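Beta-lactamase Rm3 (Uncultured bacterium, PDB 5IQK) hydrolyses beta-lactam antibiotics as a zinc-dependent subclass B3 metallo-beta-lactamase, opening the beta-lactam ring. Local coordinates at residues P114-L122 against V184-S192. Residues are numbered along the deposited sequence; the frame is centred on the assembly and turned at random.
Sequences PDDPQYHAL and VSRPGFKFS. With ZN (zinc ion), chain F.
Arg186 and Pro117 bury the most surface where the loop 114-122 meets the loop 184-192, and the carbonyl of Pro117 is their common point. Its oxygen accepts a hydrogen bond from the backbone N of Arg186 at 3.1 Å, nearly straight (165° at the hydrogen) and arriving from above the carbonyl plane, not on a lone pair. The same oxygen takes a second, weak bond from Arg186 NH2 at 2.8 Å, so one residue grips it with both backbone and side chain. NH2 also reaches Asp116 O weakly. The arginine chain runs extended from CG to NE, with chi1 at 73° setting CG between the backbone N and the carbonyl carbon; this brings the guanidinium to the carbonyls of the type I turn from Asp116 to Tyr119. Tyr119 O lies 2.9 Å above the guanidinium plane, offset toward its rim; at 3.0 Å from Arg186 NE its angle is too poor for a hydrogen bond. Ala121 CB packs on Arg186 CB at 3.7 Å. Arg186 NE also makes a weak hydrogen bond to a water on the zinc ion that His120 ND1 binds at 2.2 Å, a zinc separate from the two of the active site.

Pro117 adds the apolar half. Its CA stands 3.7 Å from the Phe189 ring centroid and 7° off the normal, a CH-pi contact over the face, and its CB meets Ser185 CB. Phe189 CE2 in turn lies over the centre of the Phe191 ring.

Asp116 OD2 closes an Asx turn onto Gln118 N and is hydrogen-bonded to His79 NE2, a ligand of the three-histidine zinc site, tying the contact to the metal centre. The first loop follows helix 101-109; the second links strand 171-178 to helix 200-212, where Phe191 packs on Ala200 and Leu204, and Ser185 OG is hydrogen-bonded to Arg264 NH2 of helix 249-269.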
loop_
_atom_site.group_PDB
_atom_site.type_symbol
_atom_site.label_atom_id
_atom_site.label_comp_id
_atom_site.label_asym_id
_atom_site.label_seq_id
_atom_site.Cartn_x
_atom_site.Cartn_y
_atom_site.Cartn_z
ATOM N N PRO A 114 8.055 -18.965 3.487
ATOM C CA PRO A 114 7.131 -19.948 4.059
ATOM C C PRO A 114 6.174 -19.353 5.090
ATOM O O PRO A 114 5.120 -19.945 5.311
ATOM C CB PRO A 114 8.072 -20.961 4.717
ATOM C CG PRO A 114 9.360 -20.830 3.981
ATOM C CD PRO A 114 9.465 -19.371 3.640
ATOM N N ASP A 115 6.506 -18.202 5.676
ATOM C CA ASP A 115 5.612 -17.571 6.647
ATOM C C ASP A 115 4.498 -16.736 6.011
ATOM O O ASP A 115 3.642 -16.207 6.710
ATOM C CB ASP A 115 6.408 -16.708 7.647
ATOM C CG ASP A 115 7.378 -15.739 6.979
ATOM O OD1 ASP A 115 7.651 -15.873 5.767
ATOM O OD2 ASP A 115 7.881 -14.838 7.692
ATOM N N ASP A 116 4.471 -16.650 4.686
ATOM C CA ASP A 116 3.433 -15.864 4.025
ATOM C C ASP A 116 2.162 -16.691 3.889
ATOM O O ASP A 116 2.218 -17.873 3.517
ATOM C CB ASP A 116 3.910 -15.388 2.661
ATOM C CG ASP A 116 3.073 -14.245 2.114
ATOM O OD1 ASP A 116 3.568 -13.100 2.132
ATOM O OD2 ASP A 116 1.925 -14.491 1.668
ATOM N N PRO A 117 1.011 -16.092 4.216
ATOM C CA PRO A 117 -0.248 -16.835 4.045
ATOM C C PRO A 117 -0.476 -17.280 2.596
ATOM O O PRO A 117 -1.246 -18.228 2.380
ATOM C CB PRO A 117 -1.314 -15.825 4.489
ATOM C CG PRO A 117 -0.589 -14.934 5.459
ATOM C CD PRO A 117 0.812 -14.815 4.916
ATOM N N GLN A 118 0.203 -16.653 1.635
ATOM C CA GLN A 118 0.065 -17.058 0.237
ATOM C C GLN A 118 1.347 -17.637 -0.372
ATOM O O GLN A 118 1.507 -17.678 -1.599
ATOM C CB GLN A 118 -0.455 -15.883 -0.591
ATOM C CG GLN A 118 -1.795 -15.393 -0.068
ATOM C CD GLN A 118 -2.382 -14.259 -0.883
ATOM O OE1 GLN A 118 -2.747 -13.214 -0.330
ATOM N NE2 GLN A 118 -2.502 -14.465 -2.188
ATOM N N TYR A 119 2.223 -18.161 0.490
ATOM C CA TYR A 119 3.401 -18.902 0.039
ATOM C C TYR A 119 2.971 -20.050 -0.873
ATOM O O TYR A 119 1.967 -20.674 -0.589
ATOM C CB TYR A 119 4.166 -19.465 1.248
ATOM C CG TYR A 119 5.381 -20.274 0.877
ATOM C CD1 TYR A 119 5.404 -21.669 1.040
ATOM C CD2 TYR A 119 6.509 -19.650 0.354
ATOM C CE1 TYR A 119 6.532 -22.402 0.705
ATOM C CE2 TYR A 119 7.637 -20.368 0.028
ATOM C CZ TYR A 119 7.642 -21.746 0.191
ATOM O OH TYR A 119 8.769 -22.457 -0.147
ATOM N N HIS A 120 3.702 -20.300 -1.964
ATOM C CA HIS A 120 3.404 -21.420 -2.873
ATOM C C HIS A 120 2.159 -21.148 -3.718
ATOM O O HIS A 120 1.732 -22.015 -4.478
ATOM C CB HIS A 120 3.220 -22.747 -2.076
ATOM C CG HIS A 120 3.519 -23.989 -2.853
ATOM N ND1 HIS A 120 3.044 -25.231 -2.477
ATOM C CD2 HIS A 120 4.270 -24.193 -3.961
ATOM C CE1 HIS A 120 3.484 -26.140 -3.328
ATOM N NE2 HIS A 120 4.231 -25.539 -4.235
ATOM N N ALA A 121 1.577 -19.950 -3.604
ATOM C CA ALA A 121 0.310 -19.666 -4.271
ATOM C C ALA A 121 0.334 -18.343 -5.041
ATOM O O ALA A 121 -0.714 -17.832 -5.426
ATOM C CB ALA A 121 -0.839 -19.653 -3.254
ATOM N N LEU A 122 1.530 -17.812 -5.270
ATOM C CA LEU A 122 1.697 -16.598 -6.083
ATOM C C LEU A 122 2.888 -16.763 -7.027
ATOM O O LEU A 122 3.839 -17.478 -6.712
ATOM C CB LEU A 122 1.874 -15.366 -5.184
ATOM C CG LEU A 122 0.650 -14.872 -4.395
ATOM C CD1 LEU A 122 1.009 -13.750 -3.431
ATOM C CD2 LEU A 122 -0.469 -14.439 -5.323
ATOM N N VAL A 184 -6.866 -13.021 4.516
ATOM C CA VAL A 184 -7.081 -13.905 3.382
ATOM C C VAL A 184 -5.765 -14.633 3.115
ATOM O O VAL A 184 -4.691 -14.154 3.499
ATOM C CB VAL A 184 -7.524 -13.140 2.125
ATOM C CG1 VAL A 184 -8.775 -12.342 2.415
ATOM C CG2 VAL A 184 -6.407 -12.197 1.682
ATOM N N SER A 185 -5.850 -15.795 2.468
ATOM C CA SER A 185 -4.685 -16.663 2.291
ATOM C C SER A 185 -4.910 -17.659 1.160
ATOM O O SER A 185 -5.982 -17.697 0.560
ATOM C CB SER A 185 -4.409 -17.447 3.580
ATOM O OG SER A 185 -5.443 -18.404 3.773
ATOM N N ARG A 186 -3.913 -18.498 0.894
ATOM C CA ARG A 186 -4.185 -19.675 0.098
ATOM C C ARG A 186 -5.114 -20.598 0.897
ATOM O O ARG A 186 -5.122 -20.569 2.142
ATOM C CB ARG A 186 -2.886 -20.392 -0.284
ATOM C CG ARG A 186 -2.170 -21.161 0.866
ATOM C CD ARG A 186 -0.777 -21.459 0.362
ATOM N NE ARG A 186 0.161 -22.180 1.233
ATOM C CZ ARG A 186 0.796 -21.647 2.282
ATOM N NH1 ARG A 186 1.681 -22.368 2.951
ATOM N NH2 ARG A 186 0.522 -20.412 2.699
ATOM N N PRO A 187 -5.937 -21.389 0.196
ATOM C CA PRO A 187 -6.771 -22.334 0.940
ATOM C C PRO A 187 -5.921 -23.276 1.784
ATOM O O PRO A 187 -4.837 -23.694 1.370
ATOM C CB PRO A 187 -7.523 -23.090 -0.164
ATOM C CG PRO A 187 -7.612 -22.084 -1.278
ATOM C CD PRO A 187 -6.266 -21.372 -1.240
ATOM N N GLY A 188 -6.395 -23.572 2.982
ATOM C CA GLY A 188 -5.685 -24.495 3.846
ATOM C C GLY A 188 -4.803 -23.821 4.879
ATOM O O GLY A 188 -4.539 -24.413 5.918
ATOM N N PHE A 189 -4.357 -22.588 4.603
ATOM C CA PHE A 189 -3.590 -21.813 5.583
ATOM C C PHE A 189 -4.496 -21.430 6.738
ATOM O O PHE A 189 -5.655 -21.084 6.516
ATOM C CB PHE A 189 -2.986 -20.556 4.948
ATOM C CG PHE A 189 -2.259 -19.669 5.932
ATOM C CD1 PHE A 189 -0.924 -19.897 6.225
ATOM C CD2 PHE A 189 -2.916 -18.623 6.572
ATOM C CE1 PHE A 189 -0.239 -19.093 7.130
ATOM C CE2 PHE A 189 -2.239 -17.799 7.472
ATOM C CZ PHE A 189 -0.902 -18.047 7.759
ATOM N N LYS A 190 -3.977 -21.510 7.964
ATOM C CA LYS A 190 -4.755 -21.167 9.147
ATOM C C LYS A 190 -4.079 -20.046 9.935
ATOM O O LYS A 190 -2.983 -20.209 10.479
ATOM C CB LYS A 190 -4.976 -22.406 10.019
ATOM C CG LYS A 190 -5.848 -23.469 9.344
ATOM C CD LYS A 190 -6.725 -24.228 10.331
ATOM C CE LYS A 190 -7.368 -25.435 9.660
ATOM N NZ LYS A 190 -8.259 -26.217 10.574
ATOM N N PHE A 191 -4.722 -18.887 9.956
ATOM C CA PHE A 191 -4.220 -17.769 10.753
ATOM C C PHE A 191 -4.115 -18.131 12.237
ATOM O O PHE A 191 -3.256 -17.618 12.966
ATOM C CB PHE A 191 -5.123 -16.558 10.577
ATOM C CG PHE A 191 -4.912 -15.849 9.276
ATOM C CD1 PHE A 191 -3.990 -14.817 9.177
ATOM C CD2 PHE A 191 -5.628 -16.225 8.146
ATOM C CE1 PHE A 191 -3.787 -14.161 7.964
ATOM C CE2 PHE A 191 -5.443 -15.564 6.929
ATOM C CZ PHE A 191 -4.511 -14.548 6.841
ATOM N N SER A 192 -4.993 -19.028 12.668
ATOM C CA SER A 192 -5.063 -19.428 14.066
ATOM C C SER A 192 -4.118 -20.583 14.394
ATOM O O SER A 192 -3.993 -20.958 15.557
ATOM C CB SER A 192 -6.500 -19.822 14.441
ATOM O OG SER A 192 -6.940 -20.957 13.706
HETATM ZN ZN ZN F . 1.833 -25.892 -0.727
HETATM O O HOH W 1 0.107 -24.779 -0.872
#